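Local coordinates for protein ENT (Trypanosoma brucei brucei, PDB 5ZX1) that is of unknown exact function but carries an ENT domain, a helical module found in EMSY-like proteins, and probably takes part in transcriptional or chromatin regulation, at residues Arg38-Ser44 and Glu74-Pro78. Residues are numbered along the deposited sequence; the frame is centred on the assembly and turned at random.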
loop_
_atom_site.group_PDB
_atom_site.type_symbol
_atom_site.label_atom_id
_atom_site.label_comp_id
_atom_site.label_asym_id
_atom_site.label_seq_id
_atom_site.Cartn_x
_atom_site.Cartn_y
_atom_site.Cartn_z
ATOM N N ARG A 38 -0.443 -12.946 -9.796
ATOM C CA ARG A 38 0.540 -12.725 -8.734
ATOM C C ARG A 38 1.029 -11.286 -8.757
ATOM O O ARG A 38 0.897 -10.561 -7.781
ATOM C CB ARG A 38 1.719 -13.677 -8.880
ATOM C CG ARG A 38 2.558 -13.782 -7.614
ATOM C CD ARG A 38 1.647 -13.911 -6.423
ATOM N NE ARG A 38 2.335 -14.173 -5.164
ATOM C CZ ARG A 38 1.736 -14.092 -3.977
ATOM N NH1 ARG A 38 2.413 -14.349 -2.858
ATOM N NH2 ARG A 38 0.448 -13.755 -3.913
ATOM N N GLU A 39 1.532 -10.854 -9.906
ATOM C CA GLU A 39 2.022 -9.488 -10.070
ATOM C C GLU A 39 0.968 -8.420 -9.719
ATOM O O GLU A 39 1.297 -7.340 -9.233
ATOM C CB GLU A 39 2.525 -9.285 -11.501
ATOM C CG GLU A 39 3.876 -9.938 -11.752
ATOM C CD GLU A 39 4.268 -9.974 -13.222
ATOM O OE1 GLU A 39 3.435 -9.603 -14.090
ATOM O OE2 GLU A 39 5.425 -10.365 -13.500
ATOM N N GLU A 40 -0.301 -8.712 -9.955
ATOM C CA GLU A 40 -1.329 -7.763 -9.562
ATOM C C GLU A 40 -1.547 -7.783 -8.048
ATOM O O GLU A 40 -1.679 -6.731 -7.426
ATOM C CB GLU A 40 -2.620 -8.048 -10.302
ATOM C CG GLU A 40 -2.510 -7.687 -11.761
ATOM C CD GLU A 40 -3.820 -7.191 -12.346
ATOM O OE1 GLU A 40 -4.723 -6.845 -11.557
ATOM O OE2 GLU A 40 -3.947 -7.143 -13.592
ATOM N N GLU A 41 -1.573 -8.974 -7.464
ATOM C CA GLU A 41 -1.624 -9.096 -6.018
ATOM C C GLU A 41 -0.557 -8.220 -5.377
ATOM O O GLU A 41 -0.849 -7.430 -4.467
ATOM C CB GLU A 41 -1.439 -10.545 -5.574
ATOM C CG GLU A 41 -2.613 -11.441 -5.880
ATOM C CD GLU A 41 -2.395 -12.849 -5.355
ATOM O OE1 GLU A 41 -3.235 -13.337 -4.568
ATOM O OE2 GLU A 41 -1.365 -13.469 -5.698
ATOM N N LEU A 42 0.673 -8.328 -5.864
ATOM C CA LEU A 42 1.751 -7.581 -5.231
ATOM C C LEU A 42 1.670 -6.099 -5.565
ATOM O O LEU A 42 2.047 -5.251 -4.759
ATOM C CB LEU A 42 3.124 -8.136 -5.617
ATOM C CG LEU A 42 3.370 -9.582 -5.164
ATOM C CD1 LEU A 42 3.462 -10.538 -6.343
ATOM C CD2 LEU A 42 4.614 -9.694 -4.312
ATOM N N CYS A 43 1.161 -5.774 -6.738
ATOM C CA CYS A 43 1.025 -4.367 -7.052
ATOM C C CYS A 43 -0.048 -3.779 -6.168
ATOM O O CYS A 43 0.113 -2.678 -5.640
ATOM C CB CYS A 43 0.691 -4.144 -8.520
ATOM S SG CYS A 43 2.170 -4.029 -9.512
ATOM N N SER A 44 -1.140 -4.520 -5.991
ATOM C CA SER A 44 -2.259 -3.994 -5.226
ATOM C C SER A 44 -1.844 -3.789 -3.768
ATOM O O SER A 44 -2.235 -2.798 -3.148
ATOM C CB SER A 44 -3.479 -4.902 -5.330
ATOM O OG SER A 44 -3.597 -5.773 -4.228
ATOM N N GLU A 74 -5.542 -12.288 2.390
ATOM C CA GLU A 74 -6.296 -12.423 1.140
ATOM C C GLU A 74 -5.351 -12.788 -0.006
ATOM O O GLU A 74 -5.644 -13.674 -0.793
ATOM C CB GLU A 74 -7.045 -11.127 0.795
ATOM C CG GLU A 74 -8.222 -10.792 1.708
ATOM C CD GLU A 74 -9.477 -11.625 1.422
ATOM O OE1 GLU A 74 -9.754 -11.935 0.238
ATOM O OE2 GLU A 74 -10.184 -11.981 2.394
ATOM N N LEU A 75 -4.206 -12.111 -0.064
ATOM C CA LEU A 75 -3.259 -12.229 -1.172
ATOM C C LEU A 75 -2.139 -13.224 -0.893
ATOM O O LEU A 75 -1.223 -13.372 -1.706
ATOM C CB LEU A 75 -2.654 -10.859 -1.494
ATOM C CG LEU A 75 -3.710 -9.791 -1.784
ATOM C CD1 LEU A 75 -3.117 -8.451 -2.211
ATOM C CD2 LEU A 75 -4.665 -10.330 -2.834
ATOM N N CYS A 76 -2.211 -13.903 0.246
ATOM C CA CYS A 76 -1.198 -14.890 0.610
ATOM C C CYS A 76 0.205 -14.305 0.421
ATOM O O CYS A 76 0.979 -14.775 -0.404
ATOM C CB CYS A 76 -1.371 -16.171 -0.227
ATOM S SG CYS A 76 -0.818 -17.709 0.565
ATOM N N LEU A 77 0.514 -13.252 1.168
ATOM C CA LEU A 77 1.795 -12.564 1.039
ATOM C C LEU A 77 2.730 -12.913 2.184
ATOM O O LEU A 77 2.369 -12.762 3.345
ATOM C CB LEU A 77 1.583 -11.056 1.004
ATOM C CG LEU A 77 1.720 -10.266 -0.298
ATOM C CD1 LEU A 77 0.969 -10.886 -1.479
ATOM C CD2 LEU A 77 1.199 -8.874 -0.008
ATOM N N PRO A 78 3.942 -13.381 1.863
ATOM C CA PRO A 78 4.892 -13.653 2.950
ATOM C C PRO A 78 5.194 -12.355 3.682
ATOM O O PRO A 78 5.370 -11.331 3.020
ATOM C CB PRO A 78 6.121 -14.204 2.224
ATOM C CG PRO A 78 6.013 -13.653 0.833
ATOM C CD PRO A 78 4.541 -13.570 0.530
#
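R38 reaches from helix 30-56 to two consecutive carbonyls of the turn at L75 and C76, and its guanidinium carries both hydrogen bonds of the contact. R38 NH2 makes the straighter carbonyl approach: it lies 2.8 Å from L75 O, with a C=O...N angle of 169°. R38 NH1 meets C76 O at 2.9 Å, tilted from that carbonyl's plane. The side chain leaves with CG anti to the backbone N (chi1 -163°) and bends at chi2, which carries its end over to the turn. One helical turn on, E41 adds a salt bridge, its OE2 lying 2.6 Å from R38 NH2; the nitrogen stands above the carboxylate plane, yet E41 OE2 is near the guanidinium plane. Three in-plane acceptors should restrict the rotation of the group, and the carboxylate probably offsets the arginine's charge.

The tight part continues at L75, whose side chain runs past that of E41 in the opposite direction. L75 CD1 sits 3.4 Å from E41 O and also touches S44 OG, while CD2 packs against E41 CG. S44 OG donates a hydrogen bond to E41 O, within the helix, at 3.2 Å. The same guanidinium has looser carbon neighbours, both oblique to it: on the inner side, buried L77 brings CD1 to 3.8 Å from R38 NH2, and P78 CD lies 4.1 Å from R38 NH1. C76 and P78 are exposed to solvent, as is E74 beyond L75.

The carbonyls are presented by a helix end: C76, with positive phi (48°), closes helix 62-74 in a Schellman motif, and P78 is the N-cap of helix 79-91. This surface contact ties the flank of the long helix 30-56 to the corner joining helices 62-74 and 79-91 in the all-helical ENT domain.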